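Glutathione S-transferase (Sphingomonas paucimobilis, PDB 1F2E) binds glutathione as a two-domain dimer of the thioredoxin superfamily fold and probably transfers it to electrophilic substrates. Local coordinates at residues 99-104 and 155-160; 110-115 and 120-125; 27-32 and 36-41; 18-23 and 186-191; 82-85 and 89-92. All coordinates share one frame; numbering follows the deposited sequence.

Interaction 1 (99-104 and 155-160). With GSH (glutathione), chain F.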
# COMPACT_ATOMS: atom_id res chain seq x y z
N SER A 99 3.31 1.43 3.45
CA SER A 99 2.66 1.71 2.18
C SER A 99 3.66 1.73 1.02
O SER A 99 3.37 1.21 -0.07
CB SER A 99 1.93 3.04 2.26
OG SER A 99 1.50 3.44 0.97
N PHE A 100 4.82 2.32 1.24
CA PHE A 100 5.84 2.38 0.19
C PHE A 100 6.33 0.98 -0.13
O PHE A 100 6.44 0.60 -1.30
CB PHE A 100 7.02 3.24 0.64
CG PHE A 100 8.19 3.17 -0.30
CD1 PHE A 100 8.22 3.95 -1.46
CD2 PHE A 100 9.25 2.30 -0.05
CE1 PHE A 100 9.29 3.86 -2.35
CE2 PHE A 100 10.33 2.21 -0.93
CZ PHE A 100 10.35 2.99 -2.09
N LEU A 101 6.61 0.22 0.92
CA LEU A 101 7.10 -1.15 0.82
C LEU A 101 6.10 -2.04 0.08
O LEU A 101 6.48 -2.84 -0.78
CB LEU A 101 7.36 -1.69 2.23
CG LEU A 101 8.78 -1.92 2.79
CD1 LEU A 101 9.80 -1.03 2.12
CD2 LEU A 101 8.76 -1.69 4.29
N GLY A 102 4.82 -1.90 0.40
CA GLY A 102 3.82 -2.72 -0.25
C GLY A 102 3.42 -2.29 -1.66
O GLY A 102 3.20 -3.13 -2.53
N SER A 103 3.35 -0.98 -1.89
CA SER A 103 2.95 -0.46 -3.20
C SER A 103 4.05 -0.24 -4.22
O SER A 103 3.81 -0.36 -5.42
CB SER A 103 2.17 0.84 -3.02
OG SER A 103 0.99 0.60 -2.26
N GLU A 104 5.26 0.10 -3.75
CA GLU A 104 6.37 0.35 -4.67
C GLU A 104 7.42 -0.77 -4.71
O GLU A 104 7.61 -1.44 -5.74
CB GLU A 104 7.07 1.66 -4.30
CG GLU A 104 6.12 2.85 -4.15
CD GLU A 104 5.49 3.29 -5.46
OE1 GLU A 104 4.63 4.20 -5.43
OE2 GLU A 104 5.84 2.74 -6.52
N ASP A 155 10.50 -2.91 9.60
CA ASP A 155 11.82 -3.53 9.48
C ASP A 155 11.65 -4.99 9.08
O ASP A 155 12.39 -5.49 8.24
CB ASP A 155 12.57 -3.42 10.80
CG ASP A 155 12.95 -1.99 11.13
OD1 ASP A 155 12.55 -1.48 12.21
OD2 ASP A 155 13.65 -1.37 10.31
N ILE A 156 10.65 -5.65 9.67
CA ILE A 156 10.38 -7.05 9.35
C ILE A 156 9.93 -7.15 7.89
O ILE A 156 10.39 -8.01 7.14
CB ILE A 156 9.28 -7.62 10.25
CG1 ILE A 156 9.70 -7.51 11.72
CG2 ILE A 156 9.00 -9.07 9.87
CD1 ILE A 156 8.67 -8.03 12.71
N TYR A 157 9.02 -6.25 7.51
CA TYR A 157 8.48 -6.19 6.15
C TYR A 157 9.62 -5.97 5.13
O TYR A 157 9.73 -6.70 4.13
CB TYR A 157 7.45 -5.06 6.09
CG TYR A 157 6.48 -5.07 4.92
CD1 TYR A 157 6.25 -6.22 4.17
CD2 TYR A 157 5.75 -3.93 4.62
CE1 TYR A 157 5.31 -6.23 3.14
CE2 TYR A 157 4.81 -3.92 3.59
CZ TYR A 157 4.59 -5.06 2.86
OH TYR A 157 3.68 -5.02 1.84
N LEU A 158 10.48 -5.00 5.39
CA LEU A 158 11.60 -4.73 4.47
C LEU A 158 12.60 -5.89 4.45
O LEU A 158 13.06 -6.31 3.38
CB LEU A 158 12.33 -3.43 4.86
CG LEU A 158 13.61 -3.07 4.10
CD1 LEU A 158 13.35 -3.03 2.57
CD2 LEU A 158 14.12 -1.72 4.61
N TYR A 159 12.93 -6.40 5.62
CA TYR A 159 13.88 -7.51 5.74
C TYR A 159 13.47 -8.67 4.84
O TYR A 159 14.28 -9.21 4.10
CB TYR A 159 13.94 -7.99 7.18
CG TYR A 159 14.65 -9.30 7.33
CD1 TYR A 159 16.04 -9.36 7.30
CD2 TYR A 159 13.94 -10.48 7.47
CE1 TYR A 159 16.71 -10.58 7.40
CE2 TYR A 159 14.59 -11.70 7.57
CZ TYR A 159 15.97 -11.74 7.54
OH TYR A 159 16.62 -12.95 7.62
N VAL A 160 12.20 -9.06 4.91
CA VAL A 160 11.71 -10.15 4.07
C VAL A 160 11.93 -9.88 2.58
O VAL A 160 12.35 -10.77 1.83
CB VAL A 160 10.21 -10.38 4.32
CG1 VAL A 160 9.65 -11.35 3.28
CG2 VAL A 160 10.00 -10.92 5.72
N1 GSH F . 2.39 4.56 -3.66
CA1 GSH F . 2.29 6.02 -3.77
C1 GSH F . 1.03 6.57 -3.02
O11 GSH F . 0.84 7.83 -3.02
O12 GSH F . 0.26 5.74 -2.44
CB1 GSH F . 2.23 6.33 -5.29
CG1 GSH F . 2.32 7.79 -5.75
CD1 GSH F . 2.27 7.91 -7.27
OE1 GSH F . 2.32 6.91 -8.00
N2 GSH F . 2.17 9.15 -7.74
CA2 GSH F . 2.11 9.49 -9.16
C2 GSH F . 3.26 10.41 -9.51
O2 GSH F . 3.43 11.44 -8.85
CB2 GSH F . 0.81 10.21 -9.50
SG2 GSH F . -0.71 9.32 -9.15
N3 GSH F . 4.04 10.04 -10.52
CA3 GSH F . 5.19 10.86 -10.93
C3 GSH F . 5.26 11.01 -12.42
O31 GSH F . 6.28 11.60 -12.89
O32 GSH F . 4.31 10.53 -13.12
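Glu-104 OE1 accepts a 2.9 Å hydrogen bond from the amino nitrogen N1 of a glutathione that is also hydrogen-bonded to Val-52, Glu-65 and Asn-66 of the second subunit. Helix 89-113, part of the helical C-terminal domain of the glutathione S-transferase fold, thus reaches across the dimer interface; Glu-104 OE2 is salt-bridged to Lys-107 of that subunit. Elsewhere on this helix, Leu-101 and Gly-102 pack against helix 153-161, whose short segment runs nearly the same way, with the axis directions 30° apart. Leu-101 lies between the helices: its CB is 3.6 Å from Tyr-157 CD2, the two side chains sliding past each other in opposite directions, while its CD2 methyl comes 4.0 Å from Leu-158 CB. Tyr-157 has CG anti to its own N (chi1 -162°), which sends the ring across to helix 89-113. The tyrosine also lines the glutathione pocket of its own subunit, so the packing probably helps to position a pocket wall. Glycine suits position 102 because the hydroxyl ends against its backbone: Tyr-157 OH is 3.1 Å from Gly-102 CA, too near for a CB to fit.

Interaction 2 (110-115 and 120-125)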
# COMPACT_ATOMS: atom_id res chain seq x y z
N VAL A 110 7.33 -8.28 -8.76
CA VAL A 110 6.33 -9.07 -9.48
C VAL A 110 6.78 -9.66 -10.82
O VAL A 110 6.78 -10.87 -11.00
CB VAL A 110 5.01 -8.27 -9.65
CG1 VAL A 110 4.03 -9.05 -10.52
CG2 VAL A 110 4.39 -8.01 -8.28
N PRO A 111 7.17 -8.80 -11.78
CA PRO A 111 7.60 -9.29 -13.09
C PRO A 111 8.70 -10.35 -13.03
O PRO A 111 8.76 -11.23 -13.89
CB PRO A 111 8.07 -8.02 -13.80
CG PRO A 111 7.22 -6.95 -13.18
CD PRO A 111 7.24 -7.33 -11.71
N LEU A 112 9.58 -10.25 -12.03
CA LEU A 112 10.68 -11.19 -11.86
C LEU A 112 10.23 -12.53 -11.29
O LEU A 112 10.95 -13.52 -11.41
CB LEU A 112 11.74 -10.59 -10.94
CG LEU A 112 12.39 -9.27 -11.36
CD1 LEU A 112 13.31 -8.78 -10.26
CD2 LEU A 112 13.14 -9.47 -12.67
N PHE A 113 9.06 -12.54 -10.67
CA PHE A 113 8.52 -13.76 -10.07
C PHE A 113 7.50 -14.40 -10.99
O PHE A 113 7.08 -15.54 -10.77
CB PHE A 113 7.86 -13.44 -8.73
CG PHE A 113 8.81 -12.93 -7.68
CD1 PHE A 113 8.34 -12.18 -6.60
CD2 PHE A 113 10.18 -13.19 -7.76
CE1 PHE A 113 9.21 -11.71 -5.62
CE2 PHE A 113 11.06 -12.73 -6.79
CZ PHE A 113 10.57 -11.99 -5.72
N ALA A 114 7.08 -13.66 -12.02
CA ALA A 114 6.10 -14.17 -12.97
C ALA A 114 6.80 -15.04 -14.01
O ALA A 114 7.93 -14.76 -14.41
CB ALA A 114 5.38 -13.01 -13.65
N PRO A 115 6.13 -16.11 -14.46
CA PRO A 115 6.69 -17.04 -15.45
C PRO A 115 6.75 -16.48 -16.87
O PRO A 115 7.83 -16.34 -17.46
CB PRO A 115 5.75 -18.23 -15.35
CG PRO A 115 4.42 -17.57 -15.09
CD PRO A 115 4.78 -16.53 -14.04
N GLU A 120 12.88 -8.60 -21.72
CA GLU A 120 12.89 -7.15 -21.62
C GLU A 120 12.16 -6.70 -20.36
O GLU A 120 12.64 -5.84 -19.63
CB GLU A 120 12.21 -6.52 -22.84
CG GLU A 120 12.90 -6.80 -24.16
CD GLU A 120 12.27 -6.01 -25.31
OE1 GLU A 120 11.06 -6.18 -25.55
OE2 GLU A 120 12.99 -5.22 -25.95
N ALA A 121 10.99 -7.29 -20.11
CA ALA A 121 10.20 -6.94 -18.94
C ALA A 121 11.00 -7.28 -17.68
O ALA A 121 10.98 -6.52 -16.71
CB ALA A 121 8.87 -7.69 -18.95
N LYS A 122 11.70 -8.41 -17.71
CA LYS A 122 12.51 -8.82 -16.57
C LYS A 122 13.65 -7.84 -16.37
O LYS A 122 13.96 -7.47 -15.24
CB LYS A 122 13.07 -10.23 -16.79
CG LYS A 122 12.09 -11.33 -16.47
CD LYS A 122 12.71 -12.70 -16.64
CE LYS A 122 11.86 -13.77 -15.95
NZ LYS A 122 10.43 -13.71 -16.37
N ALA A 123 14.27 -7.42 -17.46
CA ALA A 123 15.37 -6.47 -17.40
C ALA A 123 14.90 -5.15 -16.79
O ALA A 123 15.61 -4.53 -16.01
CB ALA A 123 15.95 -6.23 -18.79
N ALA A 124 13.69 -4.75 -17.17
CA ALA A 124 13.10 -3.51 -16.67
C ALA A 124 12.80 -3.64 -15.19
O ALA A 124 13.06 -2.72 -14.42
CB ALA A 124 11.81 -3.18 -17.44
N ALA A 125 12.26 -4.78 -14.79
CA ALA A 125 11.95 -5.01 -13.38
C ALA A 125 13.24 -4.97 -12.56
O ALA A 125 13.32 -4.28 -11.54
CB ALA A 125 11.26 -6.36 -13.21
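Residues 110-113 form the weakly bonded, kinked last turn of helix 89-113, and 120-125 belong to the first turns of helix 119-141, so the contact closes a helix-loop-helix connection in the C-terminal domain. The backbones come nearest at Leu-112 and Lys-122, whose CA atoms are 5.6 Å apart. Pro-111 has no N-H to give to the preceding turn, in keeping with the kink here. Ala-125 has just a methyl group, small enough to enter the angle between two larger residues: its CB meets Pro-111 CB at 3.6 Å and Leu-112 CG at 3.6 Å. Leu-112 also lays its CD2 methyl against the other helix's backbone, 3.4 Å from Lys-122 O, and touches Val-168 as well. Lys-122 reaches instead toward residues 114-115. Its chain stays extended as far as CE and then bends (chi4 52°), which brings the ammonium group to the carbonyls of the departing chain. The hydrogen bond from Lys-122 NZ to Ala-114 O is long and weak at 3.3 Å; Thr-117 O, in the loop, is a further acceptor. Elsewhere in the turn Pro-111 O is hydrogen-bonded to Thr-117 OG1, and Ser-118 OG to Ala-121 N. The chemistry is therefore divided, with apolar groups, a leucine, a proline and an alanine methyl, packing between the helices and a lysine at the edge of the contact, its ammonium group held by carbonyls, whose charge probably offsets the partial negative charge of carbonyl oxygens near the helix's C-terminal end.

Interaction 3 (27-32 and 36-41). With GSH (glutathione), chain E.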
# COMPACT_ATOMS: atom_id res chain seq x y z
N ALA A 27 -0.19 -21.11 11.79
CA ALA A 27 0.11 -20.76 10.42
C ALA A 27 -0.42 -21.89 9.55
O ALA A 27 -0.02 -23.04 9.72
CB ALA A 27 1.61 -20.62 10.22
N VAL A 28 -1.35 -21.55 8.66
CA VAL A 28 -1.92 -22.53 7.75
C VAL A 28 -1.22 -22.35 6.41
O VAL A 28 -1.40 -21.33 5.74
CB VAL A 28 -3.44 -22.32 7.55
CG1 VAL A 28 -3.99 -23.44 6.67
CG2 VAL A 28 -4.16 -22.28 8.89
N LYS A 29 -0.42 -23.34 6.02
CA LYS A 29 0.28 -23.27 4.74
C LYS A 29 -0.73 -23.44 3.61
O LYS A 29 -1.68 -24.22 3.73
CB LYS A 29 1.35 -24.36 4.66
CG LYS A 29 2.27 -24.43 5.87
CD LYS A 29 3.60 -25.12 5.54
CE LYS A 29 3.40 -26.51 4.95
NZ LYS A 29 4.68 -27.04 4.37
N VAL A 30 -0.53 -22.70 2.53
CA VAL A 30 -1.43 -22.76 1.39
C VAL A 30 -0.69 -23.17 0.13
O VAL A 30 0.41 -22.70 -0.14
CB VAL A 30 -2.07 -21.37 1.13
CG1 VAL A 30 -3.00 -21.45 -0.08
CG2 VAL A 30 -2.82 -20.89 2.36
N ASP A 31 -1.31 -24.07 -0.64
CA ASP A 31 -0.72 -24.50 -1.91
C ASP A 31 -1.30 -23.49 -2.89
O ASP A 31 -2.44 -23.61 -3.33
CB ASP A 31 -1.19 -25.91 -2.29
CG ASP A 31 -0.54 -26.43 -3.57
OD1 ASP A 31 -0.45 -25.66 -4.55
OD2 ASP A 31 -0.12 -27.61 -3.59
N LEU A 32 -0.52 -22.46 -3.22
CA LEU A 32 -0.99 -21.43 -4.12
C LEU A 32 -1.26 -21.94 -5.53
O LEU A 32 -2.07 -21.37 -6.26
CB LEU A 32 0.00 -20.27 -4.16
CG LEU A 32 0.11 -19.51 -2.83
CD1 LEU A 32 1.13 -18.38 -2.94
CD2 LEU A 32 -1.26 -18.95 -2.46
N LYS A 36 -5.41 -24.39 -2.15
CA LYS A 36 -5.92 -25.29 -1.12
C LYS A 36 -5.06 -25.17 0.13
O LYS A 36 -3.83 -25.16 0.04
CB LYS A 36 -5.92 -26.74 -1.62
CG LYS A 36 -6.85 -26.97 -2.80
CD LYS A 36 -6.96 -28.44 -3.17
CE LYS A 36 -7.92 -28.64 -4.33
NZ LYS A 36 -8.11 -30.08 -4.67
N THR A 37 -5.71 -25.06 1.28
CA THR A 37 -4.99 -24.93 2.54
C THR A 37 -4.69 -26.31 3.11
O THR A 37 -5.40 -27.27 2.82
CB THR A 37 -5.81 -24.13 3.58
OG1 THR A 37 -6.87 -24.95 4.09
CG2 THR A 37 -6.42 -22.90 2.92
N GLU A 38 -3.63 -26.40 3.91
CA GLU A 38 -3.24 -27.67 4.52
C GLU A 38 -4.33 -28.17 5.45
O GLU A 38 -4.15 -29.15 6.18
CB GLU A 38 -1.93 -27.51 5.30
CG GLU A 38 -2.01 -26.58 6.50
CD GLU A 38 -0.68 -26.44 7.21
OE1 GLU A 38 -0.60 -25.64 8.17
OE2 GLU A 38 0.29 -27.12 6.81
N ALA A 39 -5.47 -27.48 5.44
CA ALA A 39 -6.61 -27.84 6.26
C ALA A 39 -7.71 -28.41 5.37
O ALA A 39 -8.78 -28.79 5.84
CB ALA A 39 -7.12 -26.61 7.02
N GLY A 40 -7.44 -28.44 4.06
CA GLY A 40 -8.41 -28.96 3.11
C GLY A 40 -9.24 -27.90 2.40
O GLY A 40 -9.53 -28.04 1.21
N GLU A 41 -9.60 -26.84 3.11
CA GLU A 41 -10.40 -25.76 2.56
C GLU A 41 -9.90 -25.18 1.24
O GLU A 41 -8.71 -25.23 0.92
CB GLU A 41 -10.50 -24.59 3.54
CG GLU A 41 -11.00 -24.91 4.93
CD GLU A 41 -11.06 -23.66 5.80
OE1 GLU A 41 -11.90 -22.76 5.51
OE2 GLU A 41 -10.25 -23.56 6.75
N1 GSH E . -0.75 -6.14 -1.82
CA1 GSH E . -0.86 -7.42 -1.13
C1 GSH E . -0.35 -7.34 0.35
O11 GSH E . 0.12 -6.24 0.77
O12 GSH E . -0.43 -8.38 1.06
CB1 GSH E . -0.06 -8.43 -1.98
CG1 GSH E . -0.08 -9.92 -1.59
CD1 GSH E . 0.74 -10.77 -2.56
OE1 GSH E . 1.38 -10.25 -3.48
N2 GSH E . 0.70 -12.09 -2.36
CA2 GSH E . 1.41 -13.09 -3.18
C2 GSH E . 0.46 -14.21 -3.55
O2 GSH E . -0.18 -14.79 -2.67
CB2 GSH E . 2.59 -13.71 -2.44
SG2 GSH E . 3.92 -12.60 -1.98
N3 GSH E . 0.37 -14.52 -4.85
CA3 GSH E . -0.53 -15.58 -5.31
C3 GSH E . 0.18 -16.56 -6.19
O31 GSH E . 1.44 -16.48 -6.27
O32 GSH E . -0.54 -17.40 -6.80
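Glu-38 folds its side chain back over the backbone of strand 26-31, overlapping residues 27-29. Its CG stands between its own N and carbonyl carbon (chi1 65°), and from there the extended chain carries OE1 to Lys-29 N, which donates a 3.2 Å hydrogen bond from above the carboxylate plane, 78° out of it. OE2 lies beside the lysine's aliphatic stem, 3.5 Å from Lys-29 CG, while the two charged ends stay out of contact. The carboxylate takes up the strand's N-H just where the partner strand turns away. Backbone bonds tie the rest of this antiparallel hairpin. Glu-38 N gives one of 2.9 Å to Lys-29 O. Asp-31 and Lys-36 form a hydrogen-bonded pair, Asp-31 N to Lys-36 O at 2.8 Å and Lys-36 N to Asp-31 O at 3.3 Å, with polar side chains that suit the outer face. Val-30 and Thr-37, a non-hydrogen-bonded pair, point to the opposite face, and Val-28 CG1 touches Thr-37 CB at 3.7 Å. A type I turn follows from Thr-37 to Gly-40, where the positive phi would press any CB against the preceding carbonyl oxygen. Just past the strand, Leu-32 CD1 is 3.8 Å from glutathione O2. The hairpin forms one margin of the thioredoxin-like sheet: strand 26-31 lies between 36-37 and 2-5, and Val-30 and Thr-37 pack on Phe-4 of strand 2-5 and Phe-43 of helix 43-46.

Interaction 4 (18-23 and 186-191)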
# COMPACT_ATOMS: atom_id res chain seq x y z
N LEU A 18 4.09 -12.22 14.23
CA LEU A 18 3.32 -12.94 15.23
C LEU A 18 4.27 -13.59 16.25
O LEU A 18 3.97 -13.65 17.44
CB LEU A 18 2.43 -13.99 14.56
CG LEU A 18 1.13 -13.45 13.97
CD1 LEU A 18 0.49 -14.46 13.04
CD2 LEU A 18 0.17 -13.11 15.12
N ARG A 19 5.42 -14.06 15.78
CA ARG A 19 6.38 -14.67 16.70
C ARG A 19 7.03 -13.58 17.57
O ARG A 19 7.29 -13.80 18.74
CB ARG A 19 7.42 -15.47 15.92
CG ARG A 19 6.84 -16.75 15.30
CD ARG A 19 7.82 -17.45 14.36
NE ARG A 19 7.23 -18.66 13.79
CZ ARG A 19 7.13 -19.82 14.45
NH1 ARG A 19 7.58 -19.93 15.69
NH2 ARG A 19 6.54 -20.85 13.87
N GLU A 20 7.27 -12.40 16.99
CA GLU A 20 7.86 -11.31 17.76
C GLU A 20 6.95 -10.89 18.93
O GLU A 20 7.43 -10.60 20.02
CB GLU A 20 8.09 -10.08 16.88
CG GLU A 20 9.26 -10.15 15.88
CD GLU A 20 10.61 -9.95 16.53
OE1 GLU A 20 10.68 -9.30 17.60
OE2 GLU A 20 11.62 -10.42 15.96
N THR A 21 5.64 -10.86 18.69
CA THR A 21 4.70 -10.46 19.73
C THR A 21 4.41 -11.58 20.73
O THR A 21 3.79 -11.33 21.76
CB THR A 21 3.35 -9.99 19.13
OG1 THR A 21 2.72 -11.09 18.46
CG2 THR A 21 3.57 -8.84 18.15
N GLY A 22 4.84 -12.79 20.41
CA GLY A 22 4.61 -13.93 21.29
C GLY A 22 3.15 -14.37 21.34
O GLY A 22 2.74 -15.04 22.29
N ALA A 23 2.38 -14.03 20.33
CA ALA A 23 0.97 -14.39 20.30
C ALA A 23 0.73 -15.86 19.98
O ALA A 23 1.57 -16.52 19.39
CB ALA A 23 0.24 -13.53 19.27
N ALA A 186 18.41 -10.87 10.79
CA ALA A 186 18.45 -12.31 10.51
C ALA A 186 18.72 -13.13 11.77
O ALA A 186 18.34 -14.31 11.85
CB ALA A 186 19.53 -12.60 9.46
N GLN A 187 19.39 -12.52 12.75
CA GLN A 187 19.73 -13.21 13.99
C GLN A 187 18.65 -13.24 15.07
O GLN A 187 18.79 -13.95 16.05
CB GLN A 187 20.98 -12.58 14.60
CG GLN A 187 22.25 -12.83 13.85
CD GLN A 187 23.34 -11.88 14.29
OE1 GLN A 187 23.52 -10.82 13.69
NE2 GLN A 187 24.04 -12.24 15.35
N ARG A 188 17.60 -12.45 14.91
CA ARG A 188 16.55 -12.45 15.91
C ARG A 188 15.94 -13.84 16.04
O ARG A 188 15.78 -14.56 15.04
CB ARG A 188 15.47 -11.42 15.56
CG ARG A 188 15.98 -9.97 15.61
CD ARG A 188 14.87 -9.00 15.18
NE ARG A 188 13.86 -8.81 16.21
CZ ARG A 188 13.93 -7.88 17.16
NH1 ARG A 188 14.97 -7.05 17.21
NH2 ARG A 188 12.96 -7.77 18.06
N PRO A 189 15.58 -14.25 17.27
CA PRO A 189 14.99 -15.58 17.49
C PRO A 189 13.67 -15.79 16.75
O PRO A 189 13.41 -16.88 16.24
CB PRO A 189 14.82 -15.63 19.02
CG PRO A 189 14.70 -14.18 19.40
CD PRO A 189 15.74 -13.52 18.54
N ALA A 190 12.85 -14.75 16.67
CA ALA A 190 11.58 -14.86 15.97
C ALA A 190 11.79 -15.08 14.47
O ALA A 190 11.05 -15.83 13.84
CB ALA A 190 10.74 -13.59 16.21
N VAL A 191 12.80 -14.42 13.90
CA VAL A 191 13.09 -14.55 12.48
C VAL A 191 13.51 -15.96 12.14
O VAL A 191 12.93 -16.60 11.26
CB VAL A 191 14.21 -13.57 12.05
CG1 VAL A 191 14.62 -13.85 10.61
CG2 VAL A 191 13.70 -12.13 12.17
O HOH W 1 12.86 -11.99 18.01
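Glu-20 and Arg-188 form a two-pronged, side-on salt bridge. Arg-188 NE donates to Glu-20 OE2 over 2.8 Å and NH2 to Glu-20 OE1 over 2.8 Å, both nearly straight and both meeting the carboxylate on its syn side. The flat groups are not coplanar, their planes standing 37° apart, though both oxygens lie close to the guanidinium plane. OE2 is gripped a second time by a water that donates to it at 2.9 Å and accepts from Ala-190 N at 3.1 Å; this N-H lies in the first turn of helix 189-198, which Arg-188 precedes at the N-cap position. A bend in the glutamate chain (chi2 -77°) brings the carboxylate to the arginine. Across this contact helix 12-21 of the thioredoxin-like domain meets the C-terminal domain's last helix. An alanine at position 20 would remove the carboxylate, and is likely to leave Arg-188 without this acidic mate and the water without one of its partners. Arg-188 also makes a cation-pi contact with Phe-151. Close packing continues beside the salt bridge. Ala-190 fits where the helices come near, its CB 3.3 Å from Glu-20 OE2 and 3.8 Å from Arg-19 CB. Arg-19's extended stem continues along helix 189-198, with its CD 3.7 Å from Ala-190 O. Helix 12-21 then ends in a Schellman motif, with Gly-22 accepting the positive phi.

Interaction 5 (82-85 and 89-92)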
# COMPACT_ATOMS: atom_id res chain seq x y z
N LEU A 82 6.10 -2.94 18.60
CA LEU A 82 6.49 -3.13 17.20
C LEU A 82 5.90 -2.10 16.24
O LEU A 82 6.10 -2.18 15.03
CB LEU A 82 6.12 -4.53 16.73
CG LEU A 82 7.03 -5.68 17.15
CD1 LEU A 82 6.57 -6.93 16.41
CD2 LEU A 82 8.48 -5.36 16.81
N ALA A 83 5.17 -1.14 16.80
CA ALA A 83 4.56 -0.08 16.01
C ALA A 83 4.23 1.04 16.98
O ALA A 83 3.86 0.78 18.13
CB ALA A 83 3.28 -0.58 15.34
N PRO A 84 4.39 2.30 16.56
CA PRO A 84 4.06 3.37 17.49
C PRO A 84 2.59 3.33 17.92
O PRO A 84 1.76 2.72 17.25
CB PRO A 84 4.44 4.65 16.72
CG PRO A 84 4.57 4.20 15.28
CD PRO A 84 5.12 2.81 15.39
N ALA A 85 2.28 3.99 19.03
CA ALA A 85 0.92 4.02 19.56
C ALA A 85 0.00 4.91 18.74
O ALA A 85 0.45 5.88 18.12
CB ALA A 85 0.95 4.48 21.00
N LEU A 89 2.23 11.01 15.81
CA LEU A 89 2.60 11.37 14.45
C LEU A 89 3.45 10.23 13.89
O LEU A 89 3.35 9.88 12.71
CB LEU A 89 3.42 12.66 14.46
CG LEU A 89 3.51 13.54 13.21
CD1 LEU A 89 4.71 14.47 13.39
CD2 LEU A 89 3.67 12.71 11.95
N ASP A 90 4.27 9.66 14.76
CA ASP A 90 5.16 8.57 14.38
C ASP A 90 4.42 7.38 13.77
O ASP A 90 5.02 6.59 13.05
CB ASP A 90 5.98 8.11 15.59
CG ASP A 90 7.16 7.24 15.20
OD1 ASP A 90 7.88 7.61 14.25
OD2 ASP A 90 7.40 6.20 15.86
N ARG A 91 3.13 7.26 14.05
CA ARG A 91 2.36 6.15 13.51
C ARG A 91 2.15 6.32 12.01
O ARG A 91 2.13 5.34 11.25
CB ARG A 91 1.00 6.04 14.21
CG ARG A 91 0.28 4.73 13.92
CD ARG A 91 -0.95 4.57 14.79
NE ARG A 91 -1.71 3.37 14.46
CZ ARG A 91 -1.45 2.15 14.93
NH1 ARG A 91 -0.44 1.95 15.77
NH2 ARG A 91 -2.22 1.14 14.57
N TYR A 92 1.98 7.57 11.58
CA TYR A 92 1.78 7.85 10.17
C TYR A 92 3.09 7.62 9.42
O TYR A 92 3.07 7.16 8.28
CB TYR A 92 1.27 9.29 9.99
CG TYR A 92 -0.02 9.52 10.75
CD1 TYR A 92 -0.00 10.07 12.03
CD2 TYR A 92 -1.25 9.10 10.23
CE1 TYR A 92 -1.17 10.19 12.78
CE2 TYR A 92 -2.42 9.21 10.97
CZ TYR A 92 -2.37 9.76 12.25
OH TYR A 92 -3.52 9.85 13.00
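The linker between the thioredoxin-like domain and the helical C-terminal domain folds back here, residues 82-85 packing on the first turn of helix 89-113. Pro-84 and Arg-91 share most of the contact. The proline ring presses on the helix backbone, Pro-84 CG 3.3 Å from Asp-90 O and 3.4 Å from Arg-91 CA, and a rigid, compact ring suits so close a fit. Pro-84 CB also touches Asp-90 OD2 at 3.5 Å, the two side chains crossing at about a right angle; the acid's other oxygen, OD1, is salt-bridged to Arg-93. Arg-91 reaches the linker with an extended chain: chi1 of -167° turns CG beside the carbonyl carbon, and the stem passes Ala-85, its CD 3.8 Å from Ala-85 O, and delivers the guanidinium to Pro-84 O. That carbonyl meets the guanidinium's edge near its plane, 2.8 Å from Arg-91 NH1, but the N-H...O angle is only 129° and the bond is weak. The firmer tie is the salt bridge from NH2 to Asp-75 in helix 66-75. A leucine in place of Arg-91 would probably leave Asp-75 without this positive mate and Pro-84 O without its N-H, setting the linker freer to move. Next along, Tyr-92 hydrogen-bonds Asp-75 of the second subunit. A linker held between the last helix of the thioredoxin-like domain and the first of the helical domain belongs to the two-domain glutathione S-transferase fold.

Interaction 1 is the buried core contact, apolar between its two helices, whereas interaction 2 lies at the surface; interactions 3, 4 and 5 are partly buried. Helix 89-113 serves three of them: interaction 5 at its start, interaction 1 midway and interaction 2 at its end. Interactions 2 and 5 both pair proline packing with a basic side chain giving a weak bond to a carbonyl. Interaction 3 stays within the thioredoxin-like domain and relies on backbone hydrogen bonds and one carboxylate-to-backbone bond, while interaction 4 joins the domains by charge and Ala-190 packing. Interactions 1 and 4 touch through Tyr-159 and Ile-156; interactions 4 and 5 meet where Leu-82 packs on Glu-20 and Thr-21.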